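Local coordinates for peptidylprolyl Isomerase (Naegleria fowleri, PDB 6B4P), which probably catalyses the cis-trans isomerisation of peptide bonds preceding proline, acting as an FKBP-type peptidylprolyl isomerase, at residues Y100-N105 with S115-E120; V44-T49 with Q64-T69. One frame throughout, in Å; residues are numbered along the deposited sequence.

In the fold
Following the chain from the N terminus, strand 41-50 comes first into play: contact 2 closes when the chain, after the hairpin partner 55-58 and the short helix 59-62, returns to pair strand 66-69 with V44. The path then runs through helix 77-84 and strand 91-96 before contact 1 closes a shorter loop, bringing 100-105 against the start of strand 117-126. The two closures follow in series, neither nested nor crossed, with centres about 15 Å apart. They meet in the antiparallel sheet, where 117-126 neighbours 41-50 through backbone bonds of M118 with T49 and E120 with T47.

Contact 1. Residues Y100-N105 with S115-E120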
loop_
_atom_site.group_PDB
_atom_site.type_symbol
_atom_site.label_atom_id
_atom_site.label_comp_id
_atom_site.label_asym_id
_atom_site.label_seq_id
_atom_site.Cartn_x
_atom_site.Cartn_y
_atom_site.Cartn_z
ATOM N N TYR A 100 -9.221 4.623 -5.182
ATOM C CA TYR A 100 -8.726 3.465 -4.448
ATOM C C TYR A 100 -8.217 3.865 -3.072
ATOM O O TYR A 100 -7.628 3.036 -2.369
ATOM C CB TYR A 100 -7.616 2.746 -5.236
ATOM C CG TYR A 100 -8.091 2.071 -6.501
ATOM C CD1 TYR A 100 -8.400 0.717 -6.519
ATOM C CD2 TYR A 100 -8.249 2.794 -7.679
ATOM C CE1 TYR A 100 -8.844 0.101 -7.681
ATOM C CE2 TYR A 100 -8.683 2.187 -8.833
ATOM C CZ TYR A 100 -8.985 0.844 -8.829
ATOM O OH TYR A 100 -9.423 0.250 -9.989
ATOM N N ALA A 101 -8.401 5.131 -2.688
ATOM C CA ALA A 101 -7.905 5.621 -1.408
ATOM C C ALA A 101 -9.052 6.294 -0.660
ATOM O O ALA A 101 -10.037 5.631 -0.323
ATOM C CB ALA A 101 -6.718 6.571 -1.612
ATOM N N TYR A 102 -8.964 7.602 -0.416
ATOM C CA TYR A 102 -9.980 8.289 0.368
ATOM C C TYR A 102 -10.965 9.070 -0.487
ATOM O O TYR A 102 -11.812 9.784 0.060
ATOM C CB TYR A 102 -9.320 9.197 1.409
ATOM C CG TYR A 102 -8.495 8.404 2.397
ATOM C CD1 TYR A 102 -7.101 8.372 2.307
ATOM C CD2 TYR A 102 -9.100 7.653 3.397
ATOM C CE1 TYR A 102 -6.340 7.631 3.199
ATOM C CE2 TYR A 102 -8.344 6.914 4.297
ATOM C CZ TYR A 102 -6.967 6.901 4.191
ATOM O OH TYR A 102 -6.215 6.162 5.070
ATOM N N GLY A 103 -10.907 8.924 -1.808
ATOM C CA GLY A 103 -11.930 9.528 -2.644
ATOM C C GLY A 103 -11.927 11.036 -2.525
ATOM O O GLY A 103 -10.872 11.679 -2.503
ATOM N N ASN A 104 -13.127 11.617 -2.445
ATOM C CA ASN A 104 -13.243 13.066 -2.328
ATOM C C ASN A 104 -12.983 13.572 -0.915
ATOM O O ASN A 104 -13.054 14.786 -0.690
ATOM C CB ASN A 104 -14.624 13.529 -2.800
ATOM C CG ASN A 104 -14.817 13.347 -4.290
ATOM O OD1 ASN A 104 -13.862 13.432 -5.064
ATOM N ND2 ASN A 104 -16.054 13.102 -4.703
ATOM N N ASN A 105 -12.681 12.686 0.030
ATOM C CA ASN A 105 -12.504 13.095 1.414
ATOM C C ASN A 105 -11.106 13.651 1.661
ATOM O O ASN A 105 -10.112 13.211 1.070
ATOM C CB ASN A 105 -12.727 11.914 2.360
ATOM C CG ASN A 105 -14.114 11.315 2.238
ATOM O OD1 ASN A 105 -15.120 12.001 2.406
ATOM N ND2 ASN A 105 -14.172 10.023 1.946
ATOM N N SER A 115 -7.038 13.099 -3.276
ATOM C CA SER A 115 -5.606 12.880 -3.455
ATOM C C SER A 115 -5.281 11.503 -4.026
ATOM O O SER A 115 -5.659 10.480 -3.441
ATOM C CB SER A 115 -4.876 13.012 -2.122
ATOM O OG SER A 115 -4.816 14.349 -1.687
ATOM N N THR A 116 -4.516 11.483 -5.115
ATOM C CA THR A 116 -3.732 10.303 -5.460
ATOM C C THR A 116 -2.652 10.112 -4.403
ATOM O O THR A 116 -2.001 11.073 -3.993
ATOM C CB THR A 116 -3.094 10.475 -6.844
ATOM O OG1 THR A 116 -4.113 10.660 -7.832
ATOM C CG2 THR A 116 -2.250 9.247 -7.218
ATOM N N LEU A 117 -2.471 8.881 -3.931
ATOM C CA LEU A 117 -1.494 8.608 -2.887
ATOM C C LEU A 117 -0.429 7.677 -3.430
ATOM O O LEU A 117 -0.750 6.690 -4.100
ATOM C CB LEU A 117 -2.135 7.955 -1.653
ATOM C CG LEU A 117 -3.310 8.714 -1.045
ATOM C CD1 LEU A 117 -3.843 7.945 0.141
ATOM C CD2 LEU A 117 -2.902 10.128 -0.638
ATOM N N MET A 118 0.833 7.981 -3.127
ATOM C CA MET A 118 1.944 7.095 -3.453
ATOM C C MET A 118 2.415 6.394 -2.184
ATOM O O MET A 118 2.589 7.040 -1.144
ATOM C CB MET A 118 3.101 7.877 -4.064
ATOM C CG MET A 118 2.697 8.837 -5.172
ATOM S SD MET A 118 1.898 8.042 -6.593
ATOM C CE MET A 118 3.180 6.946 -7.173
ATOM N N PHE A 119 2.640 5.082 -2.259
ATOM C CA PHE A 119 3.103 4.350 -1.086
ATOM C C PHE A 119 4.260 3.439 -1.453
ATOM O O PHE A 119 4.161 2.666 -2.411
ATOM C CB PHE A 119 2.004 3.478 -0.452
ATOM C CG PHE A 119 0.978 4.240 0.338
ATOM C CD1 PHE A 119 1.194 4.551 1.663
ATOM C CD2 PHE A 119 -0.223 4.603 -0.242
ATOM C CE1 PHE A 119 0.230 5.231 2.408
ATOM C CE2 PHE A 119 -1.179 5.289 0.485
ATOM C CZ PHE A 119 -0.956 5.595 1.806
ATOM N N GLU A 120 5.328 3.498 -0.663
ATOM C CA GLU A 120 6.273 2.390 -0.567
ATOM C C GLU A 120 5.736 1.475 0.521
ATOM O O GLU A 120 5.463 1.950 1.622
ATOM C CB GLU A 120 7.678 2.857 -0.186
ATOM C CG GLU A 120 8.405 3.664 -1.245
ATOM C CD GLU A 120 9.910 3.621 -1.059
ATOM O OE1 GLU A 120 10.369 3.271 0.051
ATOM O OE2 GLU A 120 10.633 3.924 -2.030
HETATM O O HOH W 1 -7.024 9.685 -1.140
HETATM O O HOH W 2 -8.686 11.954 -0.954
#
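A101 and Y102 both rest on one methyl of L117, and this small apolar cluster is the direct side-chain contact between loop 100-105 and the start of strand 117-126. CB of A101 points at the strand and approaches L117 CD1 to 3.6 Å. From Y102, ring atom CD1 comes within 3.9 Å of L117 CD1, with CE1 close behind; the methyl meets the ring obliquely, and the two side chains cross at about a right angle. L117 reaches this spot because CD1 is anti to CA (chi2 179°), which carries this methyl out from the L117 backbone.

The loop joining strand 91-96 to strand 117-126 borders the active-site cleft in FKBP relatives. Here Y102 also touches I76 and I111, and F119, two residues further along the strand, packs edge-to-face with W79, consistent with such a pocket.

Polar contacts between the segments pass through water. One molecule accepts from Y102 N at 2.9 Å and donates to S115 O at 2.8 Å, linking the two main chains beside A101. A second accepts from S115 N at 3.1 Å and donates to both G103 O (2.7 Å) and N105 O (2.8 Å), so three carbonyl or amide groups converge on it.

Within the loop, a type II' turn from Y102 to N105 is closed by N105 N to Y102 O at 3.0 Å; G103 takes its positive-phi position (63°). N105 ND2 adds a weak bond to the same Y102 oxygen. S115 OG is bonded to P112 O.

Contact 2. Residues V44-T49 with Q64-T69; sequences VHYTGT and QPFVFT
The imidazole of H45 lies against P65, at the point where the chain enters strand 66-69. The H45 side chain leaves the backbone beside segment 64-69, and its ring then turns in against Q64 and P65. ND1 passes near P65 CA while hydrogen-bonding S59 OG, a bond that would limit rotation of the ring. CE1 goes deepest, 3.4 Å from P65 N and 3.5 Å from Q64 C, and at the far end NE2 meets P65 CD at 3.8 Å. P65 covers one face: its CB stands 4.2 Å from the centroid of the H45 ring and 11° off the normal, a CH-pi contact.

Beside this CH-pi contact the backbones pair. V44 and F66 form an antiparallel hydrogen-bonded pair, with V44 N to F66 O at 2.9 Å and F66 N to V44 O at 2.8 Å. The strands diverge beyond it, their directions 114° apart.

V44 and F66 project to the same face. F66 CB sits at the edge of the Y46 ring, 3.8 Å from Y46 CE2. CG, anti to the backbone N (chi1 178°), starts the F66 side chain away from 44-49, with V44 CG2 near the edge of its ring. V44 CG2 in turn meets the edge of the F68 ring. Y46 OH is held by D57 and R62; together with W79, which meets Y46 edge-to-face, Y46 and F66 probably line the active-site pocket, as in other FKBPs. V44 touches I121, and H45 and P65 touch L124, all on strand 117-126, while F68 reaches D80 and V83 of helix 77-84.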
loop_
_atom_site.group_PDB
_atom_site.type_symbol
_atom_site.label_atom_id
_atom_site.label_comp_id
_atom_site.label_asym_id
_atom_site.label_seq_id
_atom_site.Cartn_x
_atom_site.Cartn_y
_atom_site.Cartn_z
ATOM N N VAL A 44 3.136 -4.551 7.820
ATOM C CA VAL A 44 3.776 -3.793 6.751
ATOM C C VAL A 44 4.502 -2.592 7.328
ATOM O O VAL A 44 4.103 -2.019 8.347
ATOM C CB VAL A 44 2.774 -3.321 5.668
ATOM C CG1 VAL A 44 2.058 -4.512 5.003
ATOM C CG2 VAL A 44 1.765 -2.330 6.239
ATOM N N HIS A 45 5.589 -2.216 6.659
ATOM C CA HIS A 45 6.179 -0.900 6.821
ATOM C C HIS A 45 5.852 -0.101 5.575
ATOM O O HIS A 45 5.896 -0.635 4.460
ATOM C CB HIS A 45 7.692 -0.974 7.039
ATOM C CG HIS A 45 8.083 -0.928 8.480
ATOM N ND1 HIS A 45 7.572 0.006 9.355
ATOM C CD2 HIS A 45 8.934 -1.696 9.202
ATOM C CE1 HIS A 45 8.093 -0.187 10.554
ATOM N NE2 HIS A 45 8.919 -1.215 10.488
ATOM N N TYR A 46 5.518 1.177 5.754
ATOM C CA TYR A 46 5.110 1.956 4.596
ATOM C C TYR A 46 5.573 3.397 4.732
ATOM O O TYR A 46 5.804 3.902 5.830
ATOM C CB TYR A 46 3.587 1.934 4.408
ATOM C CG TYR A 46 2.879 2.674 5.513
ATOM C CD1 TYR A 46 2.542 4.020 5.373
ATOM C CD2 TYR A 46 2.573 2.040 6.710
ATOM C CE1 TYR A 46 1.917 4.703 6.411
ATOM C CE2 TYR A 46 1.953 2.712 7.749
ATOM C CZ TYR A 46 1.620 4.043 7.589
ATOM O OH TYR A 46 1.017 4.725 8.607
ATOM N N THR A 47 5.673 4.062 3.581
ATOM C CA THR A 47 5.862 5.507 3.501
ATOM C C THR A 47 4.870 6.054 2.484
ATOM O O THR A 47 4.835 5.588 1.342
ATOM C CB THR A 47 7.295 5.864 3.107
ATOM O OG1 THR A 47 8.215 5.353 4.089
ATOM C CG2 THR A 47 7.468 7.379 3.023
ATOM N N GLY A 48 4.052 7.015 2.902
ATOM C CA GLY A 48 3.054 7.625 2.039
ATOM C C GLY A 48 3.464 9.032 1.647
ATOM O O GLY A 48 3.867 9.833 2.497
ATOM N N THR A 49 3.327 9.327 0.351
ATOM C CA THR A 49 3.606 10.646 -0.205
ATOM C C THR A 49 2.481 11.065 -1.136
ATOM O O THR A 49 1.782 10.228 -1.705
ATOM C CB THR A 49 4.929 10.672 -0.984
ATOM O OG1 THR A 49 4.867 9.736 -2.066
ATOM C CG2 THR A 49 6.084 10.284 -0.094
ATOM N N GLN A 64 7.407 1.205 14.202
ATOM C CA GLN A 64 6.491 0.108 14.465
ATOM C C GLN A 64 5.741 -0.232 13.191
ATOM O O GLN A 64 5.093 0.652 12.607
ATOM C CB GLN A 64 5.514 0.469 15.582
ATOM C CG GLN A 64 6.182 0.626 16.941
ATOM C CD GLN A 64 6.927 -0.626 17.364
ATOM O OE1 GLN A 64 6.515 -1.744 17.048
ATOM N NE2 GLN A 64 8.035 -0.445 18.076
ATOM N N PRO A 65 5.805 -1.474 12.720
ATOM C CA PRO A 65 5.008 -1.849 11.549
ATOM C C PRO A 65 3.524 -1.674 11.819
ATOM O O PRO A 65 3.063 -1.722 12.963
ATOM C CB PRO A 65 5.363 -3.322 11.323
ATOM C CG PRO A 65 5.972 -3.781 12.614
ATOM C CD PRO A 65 6.639 -2.586 13.209
ATOM N N PHE A 66 2.778 -1.461 10.743
ATOM C CA PHE A 66 1.331 -1.372 10.809
ATOM C C PHE A 66 0.721 -2.734 10.500
ATOM O O PHE A 66 1.148 -3.426 9.574
ATOM C CB PHE A 66 0.814 -0.318 9.827
ATOM C CG PHE A 66 -0.670 -0.201 9.818
ATOM C CD1 PHE A 66 -1.331 0.475 10.831
ATOM C CD2 PHE A 66 -1.414 -0.794 8.816
ATOM C CE1 PHE A 66 -2.705 0.561 10.838
ATOM C CE2 PHE A 66 -2.801 -0.714 8.819
ATOM C CZ PHE A 66 -3.442 -0.030 9.833
ATOM N N VAL A 67 -0.276 -3.127 11.293
ATOM C CA VAL A 67 -0.896 -4.440 11.186
ATOM C C VAL A 67 -2.358 -4.259 10.814
ATOM O O VAL A 67 -3.058 -3.425 11.402
ATOM C CB VAL A 67 -0.764 -5.234 12.498
ATOM C CG1 VAL A 67 -1.522 -6.558 12.404
ATOM C CG2 VAL A 67 0.699 -5.478 12.811
ATOM N N PHE A 68 -2.817 -5.035 9.839
ATOM C CA PHE A 68 -4.234 -5.041 9.523
ATOM C C PHE A 68 -4.605 -6.416 8.991
ATOM O O PHE A 68 -3.739 -7.221 8.637
ATOM C CB PHE A 68 -4.611 -3.923 8.538
ATOM C CG PHE A 68 -4.071 -4.104 7.137
ATOM C CD1 PHE A 68 -4.869 -4.666 6.143
ATOM C CD2 PHE A 68 -2.795 -3.661 6.803
ATOM C CE1 PHE A 68 -4.390 -4.796 4.839
ATOM C CE2 PHE A 68 -2.301 -3.792 5.504
ATOM C CZ PHE A 68 -3.105 -4.360 4.520
ATOM N N THR A 69 -5.908 -6.688 8.966
ATOM C CA THR A 69 -6.416 -7.963 8.478
ATOM C C THR A 69 -6.753 -7.825 7.000
ATOM O O THR A 69 -7.597 -7.005 6.620
ATOM C CB THR A 69 -7.637 -8.417 9.273
ATOM O OG1 THR A 69 -7.282 -8.559 10.655
ATOM C CG2 THR A 69 -8.131 -9.761 8.750
#